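Local coordinates for Lmo1340 protein (Listeria monocytogenes, PDB 4NLM), which is of unknown function but is probably a lipoprotein of the bacterial surface, with a chain that folds into a YqgU-like beta propeller, at residues K35-V40 and Y353-T358; S55-L60 and E73-N78; I103-A108 and R117-N122; L285-Y290 and Q324-Y329; G332-Y337 and V344-T349. All blocks are in the same frame, centred on the assembly; numbering follows the deposited sequence.

Contact 1: K35-V40 and Y353-T358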
# COMPACT_ATOMS: atom_id res chain seq x y z
N LYS A 35 -14.45 -3.84 23.60
CA LYS A 35 -13.45 -4.92 23.33
C LYS A 35 -12.10 -4.35 22.94
O LYS A 35 -12.03 -3.34 22.23
CB LYS A 35 -13.92 -5.83 22.19
CG LYS A 35 -15.14 -6.68 22.51
CD LYS A 35 -15.49 -7.57 21.33
CE LYS A 35 -16.73 -8.41 21.61
NZ LYS A 35 -17.12 -9.27 20.45
N GLU A 36 -11.03 -4.98 23.42
CA GLU A 36 -9.68 -4.59 23.04
C GLU A 36 -8.96 -5.74 22.35
O GLU A 36 -9.20 -6.92 22.63
CB GLU A 36 -8.87 -4.13 24.24
CG GLU A 36 -9.31 -2.79 24.80
CD GLU A 36 -8.45 -2.35 25.96
OE1 GLU A 36 -8.39 -3.09 26.97
OE2 GLU A 36 -7.85 -1.27 25.88
N VAL A 37 -8.07 -5.37 21.44
CA VAL A 37 -7.25 -6.31 20.72
C VAL A 37 -6.52 -7.26 21.64
O VAL A 37 -5.92 -6.85 22.64
CB VAL A 37 -6.23 -5.58 19.83
CG1 VAL A 37 -5.18 -6.53 19.28
CG2 VAL A 37 -6.96 -4.86 18.69
N GLN A 38 -6.61 -8.55 21.30
CA GLN A 38 -5.88 -9.59 21.99
C GLN A 38 -4.87 -10.13 21.00
O GLN A 38 -5.20 -10.35 19.84
CB GLN A 38 -6.79 -10.74 22.43
CG GLN A 38 -7.85 -10.35 23.43
CD GLN A 38 -8.55 -11.55 24.05
OE1 GLN A 38 -8.24 -12.70 23.73
NE2 GLN A 38 -9.49 -11.28 24.95
N GLY A 39 -3.64 -10.29 21.44
CA GLY A 39 -2.62 -10.87 20.58
C GLY A 39 -2.48 -12.37 20.67
O GLY A 39 -2.95 -13.02 21.61
N VAL A 40 -1.84 -12.92 19.66
CA VAL A 40 -1.49 -14.34 19.63
C VAL A 40 0.02 -14.45 19.56
O VAL A 40 0.67 -13.59 18.99
CB VAL A 40 -2.08 -15.11 18.43
CG1 VAL A 40 -3.59 -15.16 18.53
CG2 VAL A 40 -1.60 -14.53 17.10
N TYR A 353 -1.58 -1.84 20.78
CA TYR A 353 -1.76 -3.24 21.13
C TYR A 353 -0.86 -4.12 20.31
O TYR A 353 -0.66 -3.89 19.13
CB TYR A 353 -3.18 -3.66 20.86
CG TYR A 353 -4.19 -2.81 21.57
CD1 TYR A 353 -4.69 -1.66 20.98
CD2 TYR A 353 -4.66 -3.18 22.81
CE1 TYR A 353 -5.62 -0.87 21.65
CE2 TYR A 353 -5.57 -2.40 23.49
CZ TYR A 353 -6.06 -1.25 22.90
OH TYR A 353 -6.97 -0.49 23.60
N ASN A 354 -0.35 -5.17 20.93
CA ASN A 354 0.42 -6.16 20.21
C ASN A 354 -0.58 -7.18 19.67
O ASN A 354 -1.32 -7.80 20.41
CB ASN A 354 1.38 -6.85 21.15
CG ASN A 354 2.48 -5.94 21.65
OD1 ASN A 354 2.96 -5.07 20.92
ND2 ASN A 354 2.91 -6.14 22.88
N LEU A 355 -0.64 -7.29 18.36
CA LEU A 355 -1.52 -8.25 17.70
C LEU A 355 -0.81 -9.61 17.57
O LEU A 355 -1.40 -10.66 17.79
CB LEU A 355 -1.97 -7.71 16.35
CG LEU A 355 -2.81 -8.64 15.51
CD1 LEU A 355 -4.09 -9.04 16.24
CD2 LEU A 355 -3.13 -7.94 14.20
N ILE A 356 0.45 -9.57 17.14
CA ILE A 356 1.28 -10.76 17.03
C ILE A 356 2.44 -10.59 18.00
O ILE A 356 3.21 -9.64 17.89
CB ILE A 356 1.86 -10.98 15.61
CG1 ILE A 356 0.77 -10.88 14.53
CG2 ILE A 356 2.61 -12.31 15.55
CD1 ILE A 356 -0.32 -11.91 14.62
N ASN A 357 2.53 -11.51 18.97
CA ASN A 357 3.56 -11.46 19.99
C ASN A 357 4.68 -12.39 19.67
O ASN A 357 4.45 -13.54 19.31
CB ASN A 357 2.97 -11.87 21.34
CG ASN A 357 2.03 -10.82 21.91
OD1 ASN A 357 2.38 -9.65 21.99
ND2 ASN A 357 0.85 -11.23 22.35
N THR A 358 5.90 -11.89 19.81
CA THR A 358 7.06 -12.72 19.64
C THR A 358 7.29 -13.37 21.02
O THR A 358 7.16 -12.69 22.03
CB THR A 358 8.31 -11.88 19.32
OG1 THR A 358 8.67 -11.09 20.47
CG2 THR A 358 8.08 -10.96 18.15
O HOH W 1 -0.23 -13.94 23.04
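Val40 and Ile356 form a parallel bridge, and here the two ends of the chain grip each other tightly. Val40 N donates to Leu355 O at 3.0 Å, and Asn357 N returns a bond to Val40 O at 2.8 Å, with an N-H...O angle of 179°. Gly39 CA lies 3.1 Å from Leu355 O as a CA-H...O contact. On the face carrying Val40 and Ile356, Val40 CG2 meets Ile356 CD1 at 3.8 Å; the two side chains run side by side and pack onto Leu74. Val37 CB rests 3.7 Å from Tyr353 CB, while Val37 N lies above one face of the ring, toward its rim.

The solvent side is held at single points. Tyr353 CG stands anti to the carbonyl carbon (chi1 -57°), which carries the ring past Val37 to Glu36. Tyr353 OH donates to Glu36 OE2 at 2.6 Å, on the anti side but 28° out of the carboxylate plane. A water accepts from Asn357 ND2 at 3.0 Å and donates weakly to Gly39 O.

The last sheet thus gains a short parallel fifth strand, consistent with a variant of propeller ring closure. Backbone bonds and apolar packing carry it; the Tyr353-Glu36 bond adds a polar tie.

Contact 2: S55-L60 and E73-N78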
# COMPACT_ATOMS: atom_id res chain seq x y z
N SER A 55 -11.41 -7.34 7.53
CA SER A 55 -12.69 -6.83 8.02
C SER A 55 -12.36 -5.92 9.18
O SER A 55 -11.21 -5.80 9.56
CB SER A 55 -13.58 -7.96 8.50
OG SER A 55 -13.19 -8.49 9.75
N LYS A 56 -13.37 -5.33 9.80
CA LYS A 56 -13.11 -4.43 10.92
C LYS A 56 -12.47 -5.16 12.10
O LYS A 56 -11.85 -4.52 12.95
CB LYS A 56 -14.35 -3.68 11.39
CG LYS A 56 -15.42 -4.55 11.96
CD LYS A 56 -16.61 -3.72 12.40
CE LYS A 56 -17.72 -4.60 12.90
NZ LYS A 56 -18.86 -3.80 13.41
N ASP A 57 -12.67 -6.47 12.18
CA ASP A 57 -12.11 -7.21 13.31
C ASP A 57 -11.21 -8.35 12.93
O ASP A 57 -10.96 -9.23 13.76
CB ASP A 57 -13.16 -7.68 14.30
CG ASP A 57 -14.16 -8.60 13.70
OD1 ASP A 57 -14.06 -8.87 12.51
OD2 ASP A 57 -15.09 -9.02 14.43
N SER A 58 -10.65 -8.34 11.72
CA SER A 58 -9.78 -9.45 11.34
C SER A 58 -8.75 -9.04 10.32
O SER A 58 -8.95 -8.07 9.58
CB SER A 58 -10.58 -10.64 10.85
OG SER A 58 -11.20 -10.31 9.61
N VAL A 59 -7.66 -9.82 10.30
CA VAL A 59 -6.53 -9.54 9.45
C VAL A 59 -6.13 -10.81 8.69
O VAL A 59 -6.51 -11.91 9.07
CB VAL A 59 -5.32 -9.01 10.24
CG1 VAL A 59 -5.72 -7.72 10.92
CG2 VAL A 59 -4.76 -10.06 11.20
N LEU A 60 -5.37 -10.59 7.62
CA LEU A 60 -4.74 -11.67 6.87
C LEU A 60 -3.34 -11.96 7.43
O LEU A 60 -2.50 -11.10 7.37
CB LEU A 60 -4.68 -11.31 5.38
CG LEU A 60 -4.03 -12.34 4.46
CD1 LEU A 60 -4.76 -13.65 4.53
CD2 LEU A 60 -3.95 -11.82 3.04
N GLU A 73 -7.27 -16.11 8.15
CA GLU A 73 -7.95 -14.95 8.72
C GLU A 73 -7.81 -15.06 10.23
O GLU A 73 -8.13 -16.09 10.78
CB GLU A 73 -9.40 -14.92 8.30
CG GLU A 73 -10.18 -13.73 8.87
CD GLU A 73 -11.52 -13.56 8.26
OE1 GLU A 73 -12.01 -14.56 7.72
OE2 GLU A 73 -12.09 -12.45 8.35
N LEU A 74 -7.34 -14.00 10.87
CA LEU A 74 -7.13 -13.94 12.31
C LEU A 74 -8.02 -12.87 12.91
O LEU A 74 -7.94 -11.73 12.51
CB LEU A 74 -5.68 -13.61 12.61
CG LEU A 74 -5.38 -13.29 14.09
CD1 LEU A 74 -5.58 -14.50 14.98
CD2 LEU A 74 -3.99 -12.74 14.23
N ASN A 75 -8.88 -13.27 13.85
CA ASN A 75 -9.74 -12.30 14.52
C ASN A 75 -8.90 -11.56 15.57
O ASN A 75 -8.19 -12.20 16.33
CB ASN A 75 -10.91 -13.04 15.19
CG ASN A 75 -11.91 -12.10 15.82
OD1 ASN A 75 -11.65 -11.47 16.84
ND2 ASN A 75 -13.06 -11.98 15.19
N ILE A 76 -8.98 -10.24 15.59
CA ILE A 76 -8.13 -9.42 16.46
C ILE A 76 -8.57 -9.37 17.91
O ILE A 76 -7.80 -8.89 18.75
CB ILE A 76 -7.99 -7.99 15.93
CG1 ILE A 76 -9.29 -7.19 16.13
CG2 ILE A 76 -7.55 -7.96 14.47
CD1 ILE A 76 -9.23 -5.76 15.61
N TYR A 77 -9.78 -9.85 18.19
CA TYR A 77 -10.32 -9.81 19.55
C TYR A 77 -10.37 -11.16 20.25
O TYR A 77 -10.21 -11.22 21.46
CB TYR A 77 -11.75 -9.22 19.55
CG TYR A 77 -11.83 -7.80 19.05
CD1 TYR A 77 -11.13 -6.78 19.70
CD2 TYR A 77 -12.60 -7.46 17.95
CE1 TYR A 77 -11.20 -5.48 19.26
CE2 TYR A 77 -12.68 -6.15 17.51
CZ TYR A 77 -11.97 -5.17 18.17
OH TYR A 77 -12.04 -3.86 17.73
N ASN A 78 -10.58 -12.24 19.51
CA ASN A 78 -10.76 -13.53 20.15
C ASN A 78 -9.78 -14.62 19.71
O ASN A 78 -9.94 -15.78 20.10
CB ASN A 78 -12.23 -13.95 20.00
CG ASN A 78 -12.62 -14.20 18.56
OD1 ASN A 78 -11.79 -14.60 17.76
ND2 ASN A 78 -13.89 -13.95 18.22
O HOH W 2 -12.98 -3.40 15.26
O HOH W 3 -15.31 -10.32 16.50
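Asn75, whose amide lies beside Asp57, has its OD1 gripped by two backbone donors: Tyr77 N at 2.8 Å and Asn78 N at 3.0 Å reach it from opposite faces of the amide plane. The first bond makes an Asx turn and the pair an Asx motif, which ends one arm of the antiparallel hairpin 58-65/68-75, within a four-stranded propeller blade. CG anti to the backbone N (chi1 -175°) turns the Asn75 amide toward the other arm, where a water links ND2 to Asp57 OD2.

Val59 and Leu74 are a hydrogen-bonded pair, with Leu74 N to Val59 O at 2.9 Å and a matching bond from Val59 N to Leu74 O. Farther on, Ile76 N still donates to Asp57 O (N-H...O angle 170°), so the type I turn from Ser55 to Ser58 is tied to the partner strand's continuation.

On one face, Glu73 OE2 accepts from Ser58 OG at 2.6 Å through its anti lone pair; Arg82 holds OE1 in a salt bridge, which fixes the carboxylate at both oxygens. The other face is apolar: Val59 CG2 lies 3.9 Å from Leu74 CB. Near the turn, Tyr77 CE2 meets Asp57 CB obliquely at 3.6 Å.

Contact 3: I103-A108 and R117-N122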
# COMPACT_ATOMS: atom_id res chain seq x y z
N ILE A 103 -7.76 -12.28 -2.73
CA ILE A 103 -6.35 -12.09 -2.56
C ILE A 103 -5.67 -12.28 -3.93
O ILE A 103 -6.10 -13.13 -4.70
CB ILE A 103 -5.77 -13.14 -1.60
CG1 ILE A 103 -6.28 -12.90 -0.18
CG2 ILE A 103 -4.25 -13.11 -1.61
CD1 ILE A 103 -6.02 -14.04 0.77
N LEU A 104 -4.66 -11.46 -4.22
CA LEU A 104 -3.74 -11.70 -5.31
C LEU A 104 -2.49 -12.32 -4.70
O LEU A 104 -1.93 -11.78 -3.74
CB LEU A 104 -3.32 -10.41 -5.96
CG LEU A 104 -2.10 -10.46 -6.84
CD1 LEU A 104 -2.35 -11.22 -8.11
CD2 LEU A 104 -1.62 -9.06 -7.16
N LEU A 105 -2.10 -13.47 -5.23
CA LEU A 105 -0.87 -14.11 -4.84
C LEU A 105 0.01 -14.23 -6.06
O LEU A 105 -0.39 -14.83 -7.07
CB LEU A 105 -1.12 -15.51 -4.28
CG LEU A 105 0.12 -16.30 -3.89
CD1 LEU A 105 0.88 -15.60 -2.78
CD2 LEU A 105 -0.31 -17.69 -3.48
N TYR A 106 1.20 -13.66 -5.97
CA TYR A 106 2.20 -13.80 -7.01
C TYR A 106 3.29 -14.66 -6.39
O TYR A 106 3.91 -14.27 -5.38
CB TYR A 106 2.72 -12.44 -7.44
CG TYR A 106 3.79 -12.44 -8.51
CD1 TYR A 106 3.71 -13.27 -9.63
CD2 TYR A 106 4.91 -11.62 -8.40
CE1 TYR A 106 4.67 -13.25 -10.61
CE2 TYR A 106 5.86 -11.60 -9.38
CZ TYR A 106 5.75 -12.42 -10.48
OH TYR A 106 6.74 -12.42 -11.47
N SER A 107 3.52 -15.84 -6.96
CA SER A 107 4.44 -16.78 -6.40
C SER A 107 5.17 -17.55 -7.49
O SER A 107 4.76 -17.57 -8.63
CB SER A 107 3.74 -17.75 -5.46
OG SER A 107 2.77 -18.55 -6.11
N ALA A 108 6.29 -18.18 -7.13
CA ALA A 108 7.10 -18.91 -8.09
C ALA A 108 7.32 -20.34 -7.66
O ALA A 108 7.64 -20.63 -6.51
CB ALA A 108 8.43 -18.22 -8.33
N ARG A 117 -2.21 -15.62 -9.13
CA ARG A 117 -3.50 -16.21 -8.82
C ARG A 117 -4.40 -15.26 -8.06
O ARG A 117 -3.91 -14.52 -7.19
CB ARG A 117 -3.36 -17.43 -7.93
CG ARG A 117 -2.64 -18.60 -8.56
CD ARG A 117 -2.59 -19.76 -7.59
NE ARG A 117 -1.95 -20.93 -8.17
CZ ARG A 117 -0.65 -21.18 -8.12
NH1 ARG A 117 -0.15 -22.28 -8.68
NH2 ARG A 117 0.17 -20.34 -7.49
N ILE A 118 -5.70 -15.30 -8.36
CA ILE A 118 -6.68 -14.60 -7.58
C ILE A 118 -7.40 -15.68 -6.77
O ILE A 118 -7.92 -16.65 -7.33
CB ILE A 118 -7.70 -13.85 -8.45
CG1 ILE A 118 -6.99 -12.92 -9.43
CG2 ILE A 118 -8.72 -13.12 -7.58
CD1 ILE A 118 -6.09 -11.89 -8.81
N ILE A 119 -7.43 -15.51 -5.45
CA ILE A 119 -7.99 -16.48 -4.54
C ILE A 119 -9.12 -15.87 -3.76
O ILE A 119 -8.97 -14.78 -3.19
CB ILE A 119 -6.91 -16.93 -3.56
CG1 ILE A 119 -5.77 -17.63 -4.34
CG2 ILE A 119 -7.45 -17.87 -2.49
CD1 ILE A 119 -4.46 -17.74 -3.63
N ALA A 120 -10.25 -16.57 -3.71
CA ALA A 120 -11.40 -16.06 -2.94
C ALA A 120 -11.18 -16.22 -1.46
O ALA A 120 -10.83 -17.30 -0.99
CB ALA A 120 -12.69 -16.76 -3.37
N LEU A 121 -11.42 -15.15 -0.72
CA LEU A 121 -11.25 -15.21 0.72
C LEU A 121 -12.24 -16.12 1.43
O LEU A 121 -11.91 -16.72 2.45
CB LEU A 121 -11.34 -13.81 1.31
CG LEU A 121 -10.08 -12.97 1.06
CD1 LEU A 121 -10.37 -11.49 1.23
CD2 LEU A 121 -8.98 -13.44 2.00
N ASN A 122 -13.46 -16.24 0.90
CA ASN A 122 -14.45 -17.01 1.64
C ASN A 122 -14.20 -18.51 1.68
O ASN A 122 -14.52 -19.16 2.67
CB ASN A 122 -15.88 -16.67 1.22
CG ASN A 122 -16.17 -16.93 -0.24
OD1 ASN A 122 -15.34 -17.42 -1.00
ND2 ASN A 122 -17.36 -16.55 -0.66
O HOH W 4 0.36 -17.71 -7.19
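Ile103 and Ile119 bind each other twice: Ile103 N donates to Ile119 O and Ile119 N to Ile103 O, both at 2.8 Å. Two residues along, Leu105 and Arg117 repeat the exchange, Leu105 N reaching Arg117 O at 2.9 Å with an N-H...O angle of 172°. These are the hydrogen-bonded pairs of the hairpin 102-108/114-120, the two middle strands of a propeller blade. In the non-hydrogen-bonded pair between them, Leu104 CD1 meets Ile118 CD1 at 3.9 Å.

On the other face, Leu105 CB packs against Ile119 CD1 at 4.1 Å, and Phe85 of the preceding blade covers both residues. Toward the loop, the Arg117 chain, extended from CG to NE in the conformer described, brings NH2 to donate to a water, which in turn donates to Leu105 O and Ser107 OG. Glu89 takes a salt bridge from Arg117 NH1 and a hydrogen bond from Ser107.

The chemistry thus divides by position: aliphatic side chains pack across the hairpin and against Phe85, while Glu89 probably balances the arginine charge.

Contact 4: L285-Y290 and Q324-Y329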
# COMPACT_ATOMS: atom_id res chain seq x y z
N LEU A 285 -3.73 9.78 7.57
CA LEU A 285 -2.76 9.52 8.66
C LEU A 285 -1.36 9.49 8.14
O LEU A 285 -1.07 8.81 7.16
CB LEU A 285 -3.05 8.15 9.26
CG LEU A 285 -4.41 7.93 9.89
CD1 LEU A 285 -4.69 6.46 10.15
CD2 LEU A 285 -4.49 8.70 11.17
N THR A 286 -0.47 10.24 8.79
CA THR A 286 0.93 10.26 8.37
C THR A 286 1.83 10.52 9.56
O THR A 286 1.45 11.20 10.51
CB THR A 286 1.19 11.36 7.31
OG1 THR A 286 2.53 11.30 6.83
CG2 THR A 286 0.83 12.74 7.80
N PHE A 287 3.05 10.00 9.46
CA PHE A 287 4.11 10.44 10.35
C PHE A 287 4.62 11.78 9.86
O PHE A 287 4.63 12.10 8.65
CB PHE A 287 5.23 9.38 10.47
CG PHE A 287 4.76 8.20 11.19
CD1 PHE A 287 4.72 8.22 12.59
CD2 PHE A 287 4.33 7.06 10.54
CE1 PHE A 287 4.22 7.16 13.28
CE2 PHE A 287 3.84 6.01 11.23
CZ PHE A 287 3.80 6.04 12.62
N VAL A 288 5.07 12.59 10.82
CA VAL A 288 5.58 13.92 10.58
C VAL A 288 6.82 14.12 11.46
O VAL A 288 6.75 13.85 12.64
CB VAL A 288 4.51 14.99 10.94
CG1 VAL A 288 5.01 16.38 10.76
CG2 VAL A 288 3.28 14.83 10.08
N PRO A 289 7.90 14.67 10.90
CA PRO A 289 9.08 14.93 11.71
C PRO A 289 8.89 16.17 12.57
O PRO A 289 8.12 17.04 12.22
CB PRO A 289 10.18 15.20 10.67
CG PRO A 289 9.58 14.86 9.35
CD PRO A 289 8.12 15.00 9.49
N TYR A 290 9.65 16.26 13.64
CA TYR A 290 9.62 17.43 14.50
C TYR A 290 10.40 18.62 13.95
O TYR A 290 10.14 19.75 14.33
CB TYR A 290 10.13 17.09 15.89
CG TYR A 290 9.18 16.22 16.64
CD1 TYR A 290 7.97 16.73 17.08
CD2 TYR A 290 9.47 14.91 16.91
CE1 TYR A 290 7.08 15.95 17.75
CE2 TYR A 290 8.57 14.10 17.58
CZ TYR A 290 7.35 14.65 18.00
OH TYR A 290 6.48 13.87 18.71
N GLN A 324 7.06 3.93 10.72
CA GLN A 324 6.99 2.59 10.16
C GLN A 324 5.66 2.52 9.41
O GLN A 324 4.80 3.37 9.60
CB GLN A 324 7.07 1.51 11.23
CG GLN A 324 8.33 1.64 12.09
CD GLN A 324 8.49 0.53 13.10
OE1 GLN A 324 7.68 -0.37 13.18
NE2 GLN A 324 9.57 0.59 13.85
N PRO A 325 5.46 1.51 8.57
CA PRO A 325 4.21 1.45 7.81
C PRO A 325 2.97 1.44 8.69
O PRO A 325 2.96 0.87 9.78
CB PRO A 325 4.38 0.16 7.01
CG PRO A 325 5.85 0.03 6.79
CD PRO A 325 6.41 0.48 8.10
N ILE A 326 1.90 2.01 8.12
CA ILE A 326 0.58 2.10 8.75
C ILE A 326 -0.51 1.82 7.72
O ILE A 326 -0.37 2.20 6.59
CB ILE A 326 0.34 3.43 9.45
CG1 ILE A 326 0.77 4.62 8.56
CG2 ILE A 326 1.03 3.45 10.81
CD1 ILE A 326 0.36 5.99 9.13
N LEU A 327 -1.57 1.17 8.18
CA LEU A 327 -2.70 0.85 7.27
C LEU A 327 -3.98 0.82 8.08
O LEU A 327 -4.17 -0.00 8.99
CB LEU A 327 -2.46 -0.52 6.63
CG LEU A 327 -3.59 -0.95 5.69
CD1 LEU A 327 -3.74 -0.05 4.48
CD2 LEU A 327 -3.34 -2.39 5.26
N SER A 328 -4.93 1.64 7.66
CA SER A 328 -6.24 1.65 8.27
C SER A 328 -7.21 0.75 7.52
O SER A 328 -6.92 0.23 6.47
CB SER A 328 -6.80 3.07 8.34
OG SER A 328 -7.16 3.56 7.07
N TYR A 329 -8.37 0.58 8.15
CA TYR A 329 -9.48 -0.15 7.57
C TYR A 329 -10.53 0.85 7.04
O TYR A 329 -10.42 2.04 7.28
CB TYR A 329 -10.06 -1.15 8.58
CG TYR A 329 -11.21 -1.97 8.01
CD1 TYR A 329 -10.97 -2.87 6.97
CD2 TYR A 329 -12.51 -1.80 8.47
CE1 TYR A 329 -12.01 -3.59 6.42
CE2 TYR A 329 -13.55 -2.50 7.90
CZ TYR A 329 -13.30 -3.40 6.88
OH TYR A 329 -14.35 -4.10 6.32
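The Phe287 ring is the aromatic group of the interface, and both of its partners from 324-329 approach it obliquely at the same corner. Phe287 CE2 lies 3.2 Å from Gln324 O and 3.8 Å from Ile326 CG2, so a backbone carbonyl and a methyl group share a single ring carbon. CG stands anti to the carbonyl carbon (chi1 -69°), which sends the ring across toward the other strand. Farther out, Phe287 CZ touches Tyr337 CE1 at 3.6 Å.

Ile326 divides its two branches between two residues. While CG2 serves the ring, CD1 reaches 3.7 Å from Leu285 O and 4.0 Å from Leu285 CB, lying over the backbone of strand 284-289. The strand axes run at 158° to each other and come no closer than 8.4 Å, too far for backbone pairing. They belong to different sheets of the propeller, and the contact is the buried side-chain layer between neighbouring blades; Val335 and Tyr337, from the strand next to 326-328, continue it. The backbone of Leu285 is hydrogen-bonded to Asp276, and that of Phe287 to Tyr274, in the chain before strand 284-289.

At the far end the packing thins, Leu285 CD1 approaching Ser328 CB at 4.4 Å. Ser328 OG is hydrogen-bonded to Asp276 and Asn278, and the Gln324 amide is turned away from the ring, with NE2 hydrogen-bonded to Asp322 OD2.

Contact 5: G332-Y337 and V344-T349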
# COMPACT_ATOMS: atom_id res chain seq x y z
N GLY A 332 -13.96 2.60 11.30
CA GLY A 332 -13.36 2.54 12.63
C GLY A 332 -12.01 3.20 12.70
O GLY A 332 -11.44 3.67 11.70
N ASP A 333 -11.42 3.11 13.89
CA ASP A 333 -10.19 3.84 14.21
C ASP A 333 -8.96 3.01 14.41
O ASP A 333 -7.94 3.54 14.86
CB ASP A 333 -10.46 4.71 15.43
CG ASP A 333 -11.60 5.67 15.18
OD1 ASP A 333 -11.60 6.35 14.12
OD2 ASP A 333 -12.49 5.70 16.02
N LEU A 334 -9.01 1.75 14.06
CA LEU A 334 -7.85 0.89 14.25
C LEU A 334 -6.93 0.94 13.04
O LEU A 334 -7.37 0.87 11.89
CB LEU A 334 -8.28 -0.53 14.54
CG LEU A 334 -9.19 -0.74 15.73
CD1 LEU A 334 -9.47 -2.21 15.91
CD2 LEU A 334 -8.59 -0.15 17.00
N VAL A 335 -5.62 0.94 13.33
CA VAL A 335 -4.61 1.08 12.28
C VAL A 335 -3.49 0.09 12.56
O VAL A 335 -2.94 0.04 13.67
CB VAL A 335 -4.06 2.52 12.30
CG1 VAL A 335 -2.87 2.69 11.37
CG2 VAL A 335 -5.16 3.52 11.99
N LEU A 336 -3.19 -0.75 11.58
CA LEU A 336 -2.03 -1.66 11.69
C LEU A 336 -0.78 -0.82 11.60
O LEU A 336 -0.69 0.12 10.83
CB LEU A 336 -2.07 -2.70 10.59
CG LEU A 336 -3.19 -3.74 10.71
CD1 LEU A 336 -3.38 -4.47 9.39
CD2 LEU A 336 -2.89 -4.72 11.84
N TYR A 337 0.23 -1.24 12.37
CA TYR A 337 1.48 -0.51 12.46
C TYR A 337 2.67 -1.46 12.48
O TYR A 337 2.63 -2.47 13.17
CB TYR A 337 1.51 0.32 13.77
CG TYR A 337 2.82 1.00 14.10
CD1 TYR A 337 3.30 2.02 13.33
CD2 TYR A 337 3.59 0.60 15.19
CE1 TYR A 337 4.48 2.66 13.60
CE2 TYR A 337 4.80 1.22 15.50
CZ TYR A 337 5.25 2.24 14.70
OH TYR A 337 6.47 2.82 15.02
N VAL A 344 -1.33 -2.80 16.58
CA VAL A 344 -2.51 -2.04 16.24
C VAL A 344 -2.56 -0.78 17.09
O VAL A 344 -2.38 -0.84 18.30
CB VAL A 344 -3.81 -2.83 16.48
CG1 VAL A 344 -5.06 -1.97 16.27
CG2 VAL A 344 -3.85 -4.03 15.57
N ILE A 345 -2.74 0.36 16.43
CA ILE A 345 -2.96 1.62 17.12
C ILE A 345 -4.43 2.00 17.04
O ILE A 345 -5.06 1.94 15.98
CB ILE A 345 -2.17 2.75 16.44
CG1 ILE A 345 -0.68 2.41 16.37
CG2 ILE A 345 -2.46 4.08 17.12
CD1 ILE A 345 0.12 3.39 15.55
N ASP A 346 -5.02 2.37 18.18
CA ASP A 346 -6.38 2.90 18.19
C ASP A 346 -6.23 4.42 18.11
O ASP A 346 -5.78 5.06 19.05
CB ASP A 346 -7.10 2.44 19.46
CG ASP A 346 -8.52 2.88 19.54
OD1 ASP A 346 -8.85 3.95 18.99
OD2 ASP A 346 -9.31 2.15 20.18
N THR A 347 -6.67 4.98 16.98
CA THR A 347 -6.46 6.39 16.70
C THR A 347 -7.38 7.34 17.46
O THR A 347 -7.17 8.55 17.46
CB THR A 347 -6.51 6.68 15.19
OG1 THR A 347 -5.44 5.97 14.55
CG2 THR A 347 -6.36 8.15 14.93
N LYS A 348 -8.40 6.78 18.11
CA LYS A 348 -9.31 7.54 18.94
C LYS A 348 -8.71 7.77 20.35
O LYS A 348 -8.78 8.88 20.88
CB LYS A 348 -10.65 6.81 19.04
CG LYS A 348 -11.68 7.53 19.89
CD LYS A 348 -13.01 6.79 19.82
CE LYS A 348 -14.04 7.36 20.76
NZ LYS A 348 -15.37 6.71 20.58
N THR A 349 -8.15 6.70 20.92
CA THR A 349 -7.62 6.69 22.27
C THR A 349 -6.10 6.85 22.39
O THR A 349 -5.59 7.15 23.48
CB THR A 349 -7.96 5.34 22.96
OG1 THR A 349 -7.21 4.27 22.37
CG2 THR A 349 -9.48 5.02 22.91
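Ile345 can be followed outward against the strand facing it, beginning with CB, which sits 4.0 Å from Val335 O. CG1 comes next, 4.0 Å from Tyr337 CB, and CD1 ends 3.8 Å from that same CB, approaching the root of the Tyr337 ring obliquely. With CG1 anti to the carbonyl carbon and CD1 extended beyond it (chi2 173°), the longer branch runs toward Tyr337. The tyrosine itself leads off elsewhere, its OH hydrogen-bonded to Asp322 O.

In the backbone, Val335 pairs with Ile345: Ile345 N donates to Val335 O at 2.8 Å, and Val335 N to Ile345 O with a more bent N-H...O angle of 140°. Strands 334-337 and 343-346 form a beta hairpin in the propeller blade that ends the chain, their axes 4.6 Å apart. On the opposite face from Ile345, Val344 spreads its two methyls, CG1 meeting Leu334 CB at 3.9 Å and CG2 going to Leu336 CD2. Leu334 CD2 in turn lies against Asp346 CB; Ile76 and Trp53 also touch Leu334 on this face.

Past the strands, Thr347 N still donates to Asp333 O, while Asp346 OD1 accepts from Lys348 N in an Asx turn. Asp333 OD2 lies against the aliphatic part of Lys348, 3.7 Å from CB. Asp333 OD2 and Asp346 OD1 lie 5.0 Å apart, and Lys348 NZ, in contact with neither, may offset this only slightly.

In the fold
From the N terminus, contact 1 opens first and closes last: its partner segment lies more than 300 residues on, so contacts 2 to 5 all nest within its loop. Inside, they follow in series and none cross. Contacts 2 and 3 are short hairpin closures in consecutive blades, touching where Leu60 meets Ile103. Much later, contact 4 closes a wider loop between two blades; contact 5 then pairs the next two strands of the final sheet, and a probable hydrogen bond from Leu336 N to Leu327 O joins it to contact 4. Contact 1 adds the N-terminal strand to that sheet, and Gln38 N, probably bonded to Ile76 O, carries the junction back to contact 2.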